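Local coordinates for protein BtGH115A (Bacteroides thetaiotaomicron, PDB 5BY3) that probably removes 4-O-methyl-glucuronic acid from decorated arabinogalactans, acting as a family GH115 alpha-glucuronidase, at residues Pro176-Lys180 / Thr181-Ser185; Phe223-Lys226 / Gly227-Glu230; Ala271-Gln274 / Phe275-Arg279; Lys281-Ala284 / Gly285-Ile288. One frame throughout, in Å; residues are numbered along the deposited sequence.

Contact 1: residues Pro176-Lys180 / Thr181-Ser185; sequences PWSNK and TYEPS
One face of the Trp177 indole is covered by CB of Tyr182, which stands 3.5 Å above the ring plane and offset toward its rim; the distance from Tyr182 CB to the centroid of the six-membered ring, 3.9 Å, fits a CH-pi contact. The phenol lies nearly parallel to the indole, the planes 10° apart, but it is slid so far that the rings barely overlap and their centroids are 5.4 Å apart. Both side chains run side by side because each CG is anti to its own backbone N, at chi1 170° for Trp177 and -176° for Tyr182. The Thr181 side chain crosses that of Trp177 at about a right angle, its CB 3.8 Å from Trp177 CD1. Lys610 O takes the indole N-H, and Arg198 NE bonds to the Tyr182 hydroxyl. With an alanine here instead of Trp177, Tyr182 CB would probably lose its aromatic cover and Lys610 O its indole donor.

Two backbone donors share Trp177 O: Tyr182 N at 2.9 Å, nearly along the C=O axis, and Thr181 N, above the carbonyl plane. Glu183 N then reaches Ser178 O at 2.8 Å, and Ser185 N reaches Asn179 O at 3.1 Å. The bonds from Tyr182 and Glu183 span five residues, evidence of a widened pi-type turn, and Glu183 is the first residue to leave helical angles. This is a helix C-terminus with a pi-type turn, in the connection from the first strand of the TIM barrel to helix 193-205.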
loop_
_atom_site.group_PDB
_atom_site.type_symbol
_atom_site.label_atom_id
_atom_site.label_comp_id
_atom_site.label_asym_id
_atom_site.label_seq_id
_atom_site.Cartn_x
_atom_site.Cartn_y
_atom_site.Cartn_z
ATOM N N PRO A 176 -7.786 -19.175 2.777
ATOM C CA PRO A 176 -8.352 -20.155 3.747
ATOM C C PRO A 176 -9.385 -19.552 4.683
ATOM O O PRO A 176 -10.360 -20.211 5.016
ATOM C CB PRO A 176 -7.141 -20.669 4.539
ATOM C CG PRO A 176 -6.036 -19.712 4.263
ATOM C CD PRO A 176 -6.331 -18.996 2.973
ATOM N N TRP A 177 -9.198 -18.301 5.077
ATOM C CA TRP A 177 -10.190 -17.638 5.911
ATOM C C TRP A 177 -11.563 -17.581 5.221
ATOM O O TRP A 177 -12.585 -17.884 5.832
ATOM C CB TRP A 177 -9.706 -16.249 6.305
ATOM C CG TRP A 177 -10.760 -15.459 6.933
ATOM C CD1 TRP A 177 -11.216 -15.574 8.230
ATOM C CD2 TRP A 177 -11.542 -14.430 6.310
ATOM N NE1 TRP A 177 -12.234 -14.672 8.433
ATOM C CE2 TRP A 177 -12.466 -13.971 7.272
ATOM C CE3 TRP A 177 -11.563 -13.867 5.022
ATOM C CZ2 TRP A 177 -13.390 -12.955 7.006
ATOM C CZ3 TRP A 177 -12.513 -12.837 4.748
ATOM C CH2 TRP A 177 -13.409 -12.407 5.737
ATOM N N SER A 178 -11.583 -17.201 3.947
ATOM C CA SER A 178 -12.836 -17.147 3.195
ATOM C C SER A 178 -13.483 -18.542 2.991
ATOM O O SER A 178 -14.649 -18.745 3.366
ATOM C CB SER A 178 -12.625 -16.454 1.850
ATOM O OG SER A 178 -13.858 -16.354 1.188
ATOM N N ASN A 179 -12.685 -19.460 2.424
ATOM C CA ASN A 179 -13.006 -20.851 2.084
ATOM C C ASN A 179 -13.367 -21.802 3.239
ATOM O O ASN A 179 -13.963 -22.843 3.011
ATOM C CB ASN A 179 -11.784 -21.424 1.350
ATOM C CG ASN A 179 -12.068 -22.724 0.628
ATOM O OD1 ASN A 179 -12.855 -22.769 -0.310
ATOM N ND2 ASN A 179 -11.393 -23.768 1.032
ATOM N N LYS A 180 -12.978 -21.469 4.465
ATOM C CA LYS A 180 -13.283 -22.330 5.631
ATOM C C LYS A 180 -13.956 -21.590 6.805
ATOM O O LYS A 180 -14.842 -22.145 7.435
ATOM C CB LYS A 180 -12.056 -23.126 6.121
ATOM C CG LYS A 180 -11.075 -23.528 5.038
ATOM C CD LYS A 180 -11.076 -24.991 4.644
ATOM C CE LYS A 180 -9.604 -25.371 4.452
ATOM N NZ LYS A 180 -9.338 -26.685 3.818
ATOM N N THR A 181 -13.573 -20.339 7.067
ATOM C CA THR A 181 -14.120 -19.632 8.206
ATOM C C THR A 181 -15.319 -18.736 7.926
ATOM O O THR A 181 -16.342 -18.858 8.600
ATOM C CB THR A 181 -13.056 -18.836 8.924
ATOM O OG1 THR A 181 -11.905 -19.665 9.124
ATOM C CG2 THR A 181 -13.608 -18.368 10.256
ATOM N N TYR A 182 -15.220 -17.854 6.931
ATOM C CA TYR A 182 -16.292 -16.894 6.689
ATOM C C TYR A 182 -17.376 -17.328 5.722
ATOM O O TYR A 182 -18.556 -17.090 5.972
ATOM C CB TYR A 182 -15.735 -15.529 6.286
ATOM C CG TYR A 182 -16.829 -14.509 6.132
ATOM C CD1 TYR A 182 -17.561 -14.083 7.233
ATOM C CD2 TYR A 182 -17.175 -14.026 4.873
ATOM C CE1 TYR A 182 -18.599 -13.169 7.090
ATOM C CE2 TYR A 182 -18.203 -13.112 4.712
ATOM C CZ TYR A 182 -18.907 -12.685 5.826
ATOM O OH TYR A 182 -19.913 -11.779 5.678
ATOM N N GLU A 183 -16.984 -17.912 4.592
ATOM C CA GLU A 183 -17.954 -18.392 3.606
ATOM C C GLU A 183 -17.545 -19.816 3.228
ATOM O O GLU A 183 -16.952 -20.019 2.146
ATOM C CB GLU A 183 -17.914 -17.485 2.396
ATOM C CG GLU A 183 -19.069 -17.615 1.417
ATOM C CD GLU A 183 -18.853 -16.747 0.197
ATOM O OE1 GLU A 183 -17.841 -16.005 0.173
ATOM O OE2 GLU A 183 -19.691 -16.794 -0.732
ATOM N N PRO A 184 -17.807 -20.797 4.136
ATOM C CA PRO A 184 -17.258 -22.159 3.979
ATOM C C PRO A 184 -17.753 -22.783 2.669
ATOM O O PRO A 184 -18.944 -22.775 2.377
ATOM C CB PRO A 184 -17.814 -22.905 5.202
ATOM C CG PRO A 184 -18.188 -21.829 6.183
ATOM C CD PRO A 184 -18.675 -20.704 5.336
ATOM N N SER A 185 -16.835 -23.231 1.840
ATOM C CA SER A 185 -17.228 -23.745 0.550
ATOM C C SER A 185 -16.531 -25.068 0.303
ATOM O O SER A 185 -15.467 -25.345 0.856
ATOM C CB SER A 185 -16.954 -22.721 -0.561
ATOM O OG SER A 185 -17.140 -23.305 -1.837
#

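Contact 2: residues Phe223-Lys226 / Gly227-Glu230; sequences FLTK and GNRE
Thr225 and Asn228 are brought together by their first torsions: Thr225 OG1 lies beside the backbone N (chi1 -53°), which leaves CG2 anti to it, and Asn228 CG is anti to its carbonyl carbon (chi1 -81°). As a result the Asn228 amide lies against the threonine's carbon atoms, with OD1 3.3 Å from Thr225 CB and 3.5 Å from Thr225 CG2. Thr225 OG1 is engaged by Pro221 O. Behind the side chains, Asn228 N makes a weak, long bond of 3.5 Å to Thr225 O. A glycine in place of Asn228 would probably open a gap beside the Thr225 methyl and leave Pro193 and Asn196 of helix 193-205 without the side chain that touches them.

At the start of the loop, the edge of the Phe223 ring meets the aliphatic part of Arg229, and CG of Arg229 lies in the ring plane 3.8 Å from Phe223 CE1. The two side chains cross at about a right angle.

Gly227 holds the N-cap position of helix 228-235 with a positive phi of 111°. A CB on this residue would fall 2.4 Å from Lys226 O, a clash that accounts for the glycine. Glu230 OE2 has two cations near it: Arg229 NH2 at 3.5 Å, a salt bridge of charges alone with the oxygen well out of the guanidinium plane, and Lys226 NZ at 4.5 Å, beyond salt-bridge range. Electrostatic help is thus probably modest and non-directional, consistent with a helix start resting mainly on the glycine's backbone angles and van der Waals contact, with one weak backbone bond.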
loop_
_atom_site.group_PDB
_atom_site.type_symbol
_atom_site.label_atom_id
_atom_site.label_comp_id
_atom_site.label_asym_id
_atom_site.label_seq_id
_atom_site.Cartn_x
_atom_site.Cartn_y
_atom_site.Cartn_z
ATOM N N PHE A 223 -13.990 -14.807 -12.082
ATOM C CA PHE A 223 -15.067 -14.789 -13.069
ATOM C C PHE A 223 -15.596 -16.181 -13.398
ATOM O O PHE A 223 -16.555 -16.335 -14.165
ATOM C CB PHE A 223 -14.589 -14.079 -14.318
ATOM C CG PHE A 223 -14.612 -12.581 -14.222
ATOM C CD1 PHE A 223 -15.825 -11.889 -14.078
ATOM C CD2 PHE A 223 -13.435 -11.852 -14.356
ATOM C CE1 PHE A 223 -15.868 -10.498 -14.033
ATOM C CE2 PHE A 223 -13.463 -10.457 -14.325
ATOM C CZ PHE A 223 -14.680 -9.780 -14.168
ATOM N N LEU A 224 -14.943 -17.178 -12.812
ATOM C CA LEU A 224 -15.374 -18.577 -12.811
ATOM C C LEU A 224 -16.031 -18.956 -11.486
ATOM O O LEU A 224 -16.152 -20.144 -11.179
ATOM C CB LEU A 224 -14.165 -19.500 -13.072
ATOM C CG LEU A 224 -13.622 -19.440 -14.499
ATOM C CD1 LEU A 224 -12.631 -20.561 -14.759
ATOM C CD2 LEU A 224 -14.792 -19.490 -15.478
ATOM N N THR A 225 -16.426 -17.948 -10.698
ATOM C CA THR A 225 -17.050 -18.167 -9.392
ATOM C C THR A 225 -18.445 -17.622 -9.511
ATOM O O THR A 225 -18.635 -16.473 -9.891
ATOM C CB THR A 225 -16.295 -17.466 -8.232
ATOM O OG1 THR A 225 -14.905 -17.828 -8.254
ATOM C CG2 THR A 225 -16.907 -17.817 -6.857
ATOM N N LYS A 226 -19.423 -18.450 -9.185
ATOM C CA LYS A 226 -20.808 -18.050 -9.281
ATOM C C LYS A 226 -21.154 -16.985 -8.207
ATOM O O LYS A 226 -20.948 -17.195 -7.007
ATOM C CB LYS A 226 -21.698 -19.310 -9.225
ATOM C CG LYS A 226 -23.196 -19.087 -9.087
ATOM C CD LYS A 226 -23.861 -18.845 -10.430
ATOM C CE LYS A 226 -25.348 -19.168 -10.342
ATOM N NZ LYS A 226 -26.110 -18.168 -11.134
ATOM N N GLY A 227 -21.658 -15.850 -8.673
ATOM C CA GLY A 227 -22.086 -14.747 -7.818
ATOM C C GLY A 227 -21.196 -13.521 -7.915
ATOM O O GLY A 227 -21.676 -12.372 -7.877
ATOM N N ASN A 228 -19.904 -13.780 -8.090
ATOM C CA ASN A 228 -18.851 -12.781 -7.931
ATOM C C ASN A 228 -19.015 -11.596 -8.857
ATOM O O ASN A 228 -19.005 -10.437 -8.399
ATOM C CB ASN A 228 -17.476 -13.431 -8.091
ATOM C CG ASN A 228 -16.993 -14.136 -6.830
ATOM O OD1 ASN A 228 -15.826 -14.541 -6.758
ATOM N ND2 ASN A 228 -17.868 -14.274 -5.824
ATOM N N ARG A 229 -19.206 -11.896 -10.140
ATOM C CA ARG A 229 -19.399 -10.899 -11.180
ATOM C C ARG A 229 -20.621 -9.997 -10.873
ATOM O O ARG A 229 -20.520 -8.742 -10.896
ATOM C CB ARG A 229 -19.521 -11.625 -12.517
ATOM C CG ARG A 229 -19.616 -10.748 -13.749
ATOM C CD ARG A 229 -19.914 -11.571 -14.998
ATOM N NE ARG A 229 -21.112 -12.397 -14.852
ATOM C CZ ARG A 229 -22.364 -11.962 -15.002
ATOM N NH1 ARG A 229 -22.604 -10.691 -15.316
ATOM N NH2 ARG A 229 -23.386 -12.805 -14.834
ATOM N N GLU A 230 -21.739 -10.633 -10.516
ATOM C CA GLU A 230 -22.984 -9.929 -10.121
ATOM C C GLU A 230 -22.851 -9.108 -8.816
ATOM O O GLU A 230 -23.425 -8.003 -8.708
ATOM C CB GLU A 230 -24.162 -10.912 -10.055
ATOM C CG GLU A 230 -24.459 -11.639 -11.384
ATOM C CD GLU A 230 -23.931 -13.091 -11.458
ATOM O OE1 GLU A 230 -22.738 -13.387 -11.133
ATOM O OE2 GLU A 230 -24.739 -13.963 -11.868
#

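Contact 3: residues Ala271-Gln274 / Phe275-Arg279; sequences AVYQ and FWEDR
Apolar packing centres on Val272 and Trp276, which lie side by side and point the same way. The valine CG1 sits 3.6 Å above the plane of the indole, offset toward its rim, and its 3.8 Å distance to the six-membered ring centroid identifies a CH-pi contact. CG1 takes that place because it is anti to the backbone N (chi1 171°). The ring of Tyr265, at the N-terminal end of this helix, also meets the indole.

The backbone bonds are those of a regular alpha-helix: Trp276 N to Val272 O at 3.1 Å, Glu277 N to Tyr273 O at 2.9 Å, and matching bonds from Phe275 to Ala271 and from Asp278 to Gln274. The helix, 265-283, belongs to the connection between the third and fourth strands of the TIM barrel, and it packs on helices 251-258 and 308-329.

Mixed polar and aromatic contacts complete the set. Glu277 OE1 comes within 3.8 Å of Tyr273 CE1, the carboxylate turned 70° from the ring, while the same oxygen is bonded to Tyr329 OH. Val272 O lies at the edge of the Phe275 ring, near its plane, 3.9 Å from Phe275 CD2.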
loop_
_atom_site.group_PDB
_atom_site.type_symbol
_atom_site.label_atom_id
_atom_site.label_comp_id
_atom_site.label_asym_id
_atom_site.label_seq_id
_atom_site.Cartn_x
_atom_site.Cartn_y
_atom_site.Cartn_z
ATOM N N ALA A 271 -6.197 -20.003 -30.272
ATOM C CA ALA A 271 -6.728 -20.499 -28.995
ATOM C C ALA A 271 -6.639 -19.410 -27.913
ATOM O O ALA A 271 -7.477 -19.343 -27.032
ATOM C CB ALA A 271 -5.987 -21.758 -28.555
ATOM N N VAL A 272 -5.630 -18.556 -27.994
ATOM C CA VAL A 272 -5.432 -17.540 -26.976
ATOM C C VAL A 272 -6.520 -16.498 -27.192
ATOM O O VAL A 272 -7.260 -16.173 -26.238
ATOM C CB VAL A 272 -3.989 -16.980 -26.979
ATOM C CG1 VAL A 272 -3.858 -15.778 -26.066
ATOM C CG2 VAL A 272 -3.013 -18.052 -26.507
ATOM N N TYR A 273 -6.677 -16.061 -28.455
ATOM C CA TYR A 273 -7.746 -15.136 -28.857
ATOM C C TYR A 273 -9.125 -15.622 -28.403
ATOM O O TYR A 273 -9.867 -14.852 -27.787
ATOM C CB TYR A 273 -7.702 -14.802 -30.364
ATOM C CG TYR A 273 -8.797 -13.862 -30.811
ATOM C CD1 TYR A 273 -10.079 -14.344 -31.107
ATOM C CD2 TYR A 273 -8.558 -12.497 -30.932
ATOM C CE1 TYR A 273 -11.096 -13.488 -31.510
ATOM C CE2 TYR A 273 -9.561 -11.624 -31.336
ATOM C CZ TYR A 273 -10.827 -12.124 -31.634
ATOM O OH TYR A 273 -11.844 -11.279 -32.026
ATOM N N GLN A 274 -9.444 -16.884 -28.677
ATOM C CA GLN A 274 -10.723 -17.490 -28.296
ATOM C C GLN A 274 -10.964 -17.367 -26.797
ATOM O O GLN A 274 -11.976 -16.842 -26.378
ATOM C CB GLN A 274 -10.751 -18.972 -28.684
ATOM C CG GLN A 274 -10.859 -19.260 -30.185
ATOM C CD GLN A 274 -11.026 -20.748 -30.521
ATOM O OE1 GLN A 274 -10.542 -21.627 -29.797
ATOM N NE2 GLN A 274 -11.722 -21.035 -31.622
ATOM N N PHE A 275 -10.020 -17.894 -26.017
ATOM C CA PHE A 275 -9.910 -17.766 -24.559
ATOM C C PHE A 275 -10.334 -16.371 -24.052
ATOM O O PHE A 275 -11.298 -16.250 -23.309
ATOM C CB PHE A 275 -8.444 -18.106 -24.181
ATOM C CG PHE A 275 -8.093 -17.875 -22.747
ATOM C CD1 PHE A 275 -8.522 -18.760 -21.750
ATOM C CD2 PHE A 275 -7.302 -16.792 -22.380
ATOM C CE1 PHE A 275 -8.180 -18.555 -20.420
ATOM C CE2 PHE A 275 -6.962 -16.581 -21.052
ATOM C CZ PHE A 275 -7.405 -17.466 -20.076
ATOM N N TRP A 276 -9.625 -15.328 -24.484
ATOM C CA TRP A 276 -9.965 -13.926 -24.181
ATOM C C TRP A 276 -11.411 -13.572 -24.561
ATOM O O TRP A 276 -12.166 -13.056 -23.718
ATOM C CB TRP A 276 -9.007 -12.996 -24.918
ATOM C CG TRP A 276 -7.614 -13.021 -24.471
ATOM C CD1 TRP A 276 -7.152 -13.404 -23.239
ATOM C CD2 TRP A 276 -6.475 -12.601 -25.205
ATOM N NE1 TRP A 276 -5.799 -13.288 -23.178
ATOM C CE2 TRP A 276 -5.347 -12.769 -24.357
ATOM C CE3 TRP A 276 -6.280 -12.108 -26.495
ATOM C CZ2 TRP A 276 -4.039 -12.455 -24.757
ATOM C CZ3 TRP A 276 -4.980 -11.776 -26.894
ATOM C CH2 TRP A 276 -3.871 -11.959 -26.021
ATOM N N GLU A 277 -11.789 -13.905 -25.806
ATOM C CA GLU A 277 -13.088 -13.567 -26.405
ATOM C C GLU A 277 -14.286 -14.005 -25.594
ATOM O O GLU A 277 -15.214 -13.221 -25.381
ATOM C CB GLU A 277 -13.199 -14.136 -27.822
ATOM C CG GLU A 277 -14.596 -14.043 -28.440
ATOM C CD GLU A 277 -14.667 -14.672 -29.816
ATOM O OE1 GLU A 277 -14.801 -13.914 -30.817
ATOM O OE2 GLU A 277 -14.574 -15.923 -29.883
ATOM N N ASP A 278 -14.280 -15.252 -25.145
ATOM C CA ASP A 278 -15.427 -15.781 -24.421
ATOM C C ASP A 278 -15.739 -14.905 -23.223
ATOM O O ASP A 278 -16.903 -14.674 -22.898
ATOM C CB ASP A 278 -15.155 -17.213 -23.987
ATOM C CG ASP A 278 -14.973 -18.168 -25.165
ATOM O OD1 ASP A 278 -15.255 -17.744 -26.312
ATOM O OD2 ASP A 278 -14.569 -19.346 -24.924
ATOM N N ARG A 279 -14.663 -14.402 -22.603
ATOM C CA ARG A 279 -14.702 -13.601 -21.389
ATOM C C ARG A 279 -15.207 -12.183 -21.653
ATOM O O ARG A 279 -16.113 -11.734 -20.982
ATOM C CB ARG A 279 -13.310 -13.583 -20.734
ATOM C CG ARG A 279 -13.081 -12.536 -19.657
ATOM C CD ARG A 279 -13.969 -12.706 -18.418
ATOM N NE ARG A 279 -14.200 -14.095 -18.043
ATOM C CZ ARG A 279 -13.332 -14.844 -17.388
ATOM N NH1 ARG A 279 -12.149 -14.349 -17.020
ATOM N NH2 ARG A 279 -13.638 -16.087 -17.095
#

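Contact 4: residues Lys281-Ala284 / Gly285-Ile288; sequences KEVA and GQEI
Val283 O is approached by two carbons of the following residues, Gln286 CB at 3.3 Å and Ile288 CG1 at 3.6 Å. The segments share no hydrogen bond, and this carbonyl takes no donor from Gly285 to Ile288, so the turn is held by packing and by partners in other parts of the fold.

The main apolar contact pairs Val283 CG1 with Ile288 CG1 at 3.8 Å; CD1 of the isoleucine follows at 4.0 Å from the same valine methyl. The two side chains cross at about a right angle. Ile288 CG1 is set beside the backbone N, opposite its carbonyl carbon (chi1 -55°), which aims the ethyl branch at the valine. Val283 itself sits at chi1 118°, well off a staggered position, a sign of some strain or of imprecise placement in the model. Its other methyl, CG2, is 4.1 Å from Gln286 OE1, where the extended glutamine side chain passes obliquely.

The backbone explains the geometry. Ala284 keeps near-helical angles, Gly285 turns the chain, and Gln286 is extended, so Ile288 is directed back at the side of Val283. Gln286 NE2 then reaches Arg229 O in a weak hydrogen bond, and Gly285 O has a weak one from Lys233 NZ.

Thus the end of helix 265-283 and the loop after it lie against helix 228-235, through Val283 on Arg229 and through Gln286 and Gly285. The loop runs beside strand 238-239, where Glu287 pairs with Met239 through the backbone, before strand 290-291 begins.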
loop_
_atom_site.group_PDB
_atom_site.type_symbol
_atom_site.label_atom_id
_atom_site.label_comp_id
_atom_site.label_asym_id
_atom_site.label_seq_id
_atom_site.Cartn_x
_atom_site.Cartn_y
_atom_site.Cartn_z
ATOM N N LYS A 281 -17.071 -11.346 -23.992
ATOM C CA LYS A 281 -18.489 -11.577 -24.280
ATOM C C LYS A 281 -19.365 -11.496 -23.031
ATOM O O LYS A 281 -20.362 -10.772 -23.027
ATOM C CB LYS A 281 -18.719 -12.937 -24.960
ATOM C CG LYS A 281 -18.488 -12.982 -26.457
ATOM C CD LYS A 281 -19.246 -14.151 -27.079
ATOM C CE LYS A 281 -18.755 -14.439 -28.494
ATOM N NZ LYS A 281 -19.411 -15.617 -29.142
ATOM N N GLU A 282 -18.995 -12.215 -21.974
ATOM C CA GLU A 282 -19.870 -12.330 -20.787
ATOM C C GLU A 282 -19.841 -11.126 -19.816
ATOM O O GLU A 282 -20.629 -11.064 -18.860
ATOM C CB GLU A 282 -19.585 -13.639 -20.047
ATOM C CG GLU A 282 -18.209 -13.691 -19.418
ATOM C CD GLU A 282 -17.972 -14.944 -18.592
ATOM O OE1 GLU A 282 -18.846 -15.842 -18.553
ATOM O OE2 GLU A 282 -16.890 -15.023 -17.979
ATOM N N VAL A 283 -18.963 -10.165 -20.105
ATOM C CA VAL A 283 -18.527 -9.140 -19.170
ATOM C C VAL A 283 -18.581 -7.727 -19.798
ATOM O O VAL A 283 -18.215 -6.751 -19.148
ATOM C CB VAL A 283 -17.114 -9.573 -18.621
ATOM C CG1 VAL A 283 -15.955 -8.627 -18.936
ATOM C CG2 VAL A 283 -17.169 -10.003 -17.163
ATOM N N ALA A 284 -19.070 -7.619 -21.039
ATOM C CA ALA A 284 -19.070 -6.359 -21.840
ATOM C C ALA A 284 -19.992 -5.186 -21.386
ATOM O O ALA A 284 -19.719 -4.010 -21.685
ATOM C CB ALA A 284 -19.325 -6.680 -23.311
ATOM N N GLY A 285 -21.093 -5.503 -20.705
ATOM C CA GLY A 285 -21.975 -4.469 -20.161
ATOM C C GLY A 285 -21.760 -4.365 -18.668
ATOM O O GLY A 285 -22.683 -4.581 -17.871
ATOM N N GLN A 286 -20.520 -4.062 -18.294
ATOM C CA GLN A 286 -20.090 -4.128 -16.908
ATOM C C GLN A 286 -18.859 -3.264 -16.706
ATOM O O GLN A 286 -18.063 -3.080 -17.624
ATOM C CB GLN A 286 -19.819 -5.579 -16.505
ATOM C CG GLN A 286 -19.735 -5.823 -15.010
ATOM C CD GLN A 286 -20.058 -7.256 -14.600
ATOM O OE1 GLN A 286 -20.361 -8.131 -15.425
ATOM N NE2 GLN A 286 -20.008 -7.497 -13.307
ATOM N N GLU A 287 -18.742 -2.726 -15.497
ATOM C CA GLU A 287 -17.619 -1.906 -15.084
ATOM C C GLU A 287 -16.361 -2.765 -14.911
ATOM O O GLU A 287 -16.208 -3.519 -13.920
ATOM C CB GLU A 287 -17.977 -1.130 -13.818
ATOM C CG GLU A 287 -19.242 -0.275 -13.980
ATOM C CD GLU A 287 -19.922 0.048 -12.659
ATOM O OE1 GLU A 287 -20.321 -0.892 -11.919
ATOM O OE2 GLU A 287 -20.065 1.253 -12.370
ATOM N N ILE A 288 -15.502 -2.652 -15.932
ATOM C CA ILE A 288 -14.273 -3.426 -16.096
ATOM C C ILE A 288 -13.210 -2.465 -16.550
ATOM O O ILE A 288 -13.501 -1.558 -17.344
ATOM C CB ILE A 288 -14.407 -4.498 -17.219
ATOM C CG1 ILE A 288 -15.618 -5.426 -16.986
ATOM C CG2 ILE A 288 -13.077 -5.239 -17.449
ATOM C CD1 ILE A 288 -15.518 -6.267 -15.724
#

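Overall arrangement
From the N terminus, the contacts come strictly in series, none nested in or crossing another, each formed by adjoining residues rather than closing a long loop. Contact 1 ends helix 174-182, contact 2 starts helix 228-235, contact 3 lies within helix 265-283, and contact 4 turns out of that helix toward strand 290-291. Contact 1 stands apart, its nearest atoms about 6 Å from contact 2. Contact 2 touches both contact 3 (Phe223 CB to Arg279 CZ 3.4 Å) and contact 4 (Phe223 on Val283 and Ile288), which themselves only adjoin along the chain. Contacts 2 to 4 join helices 228-235 and 265-283 and the loops beside them on one flank of the TIM barrel.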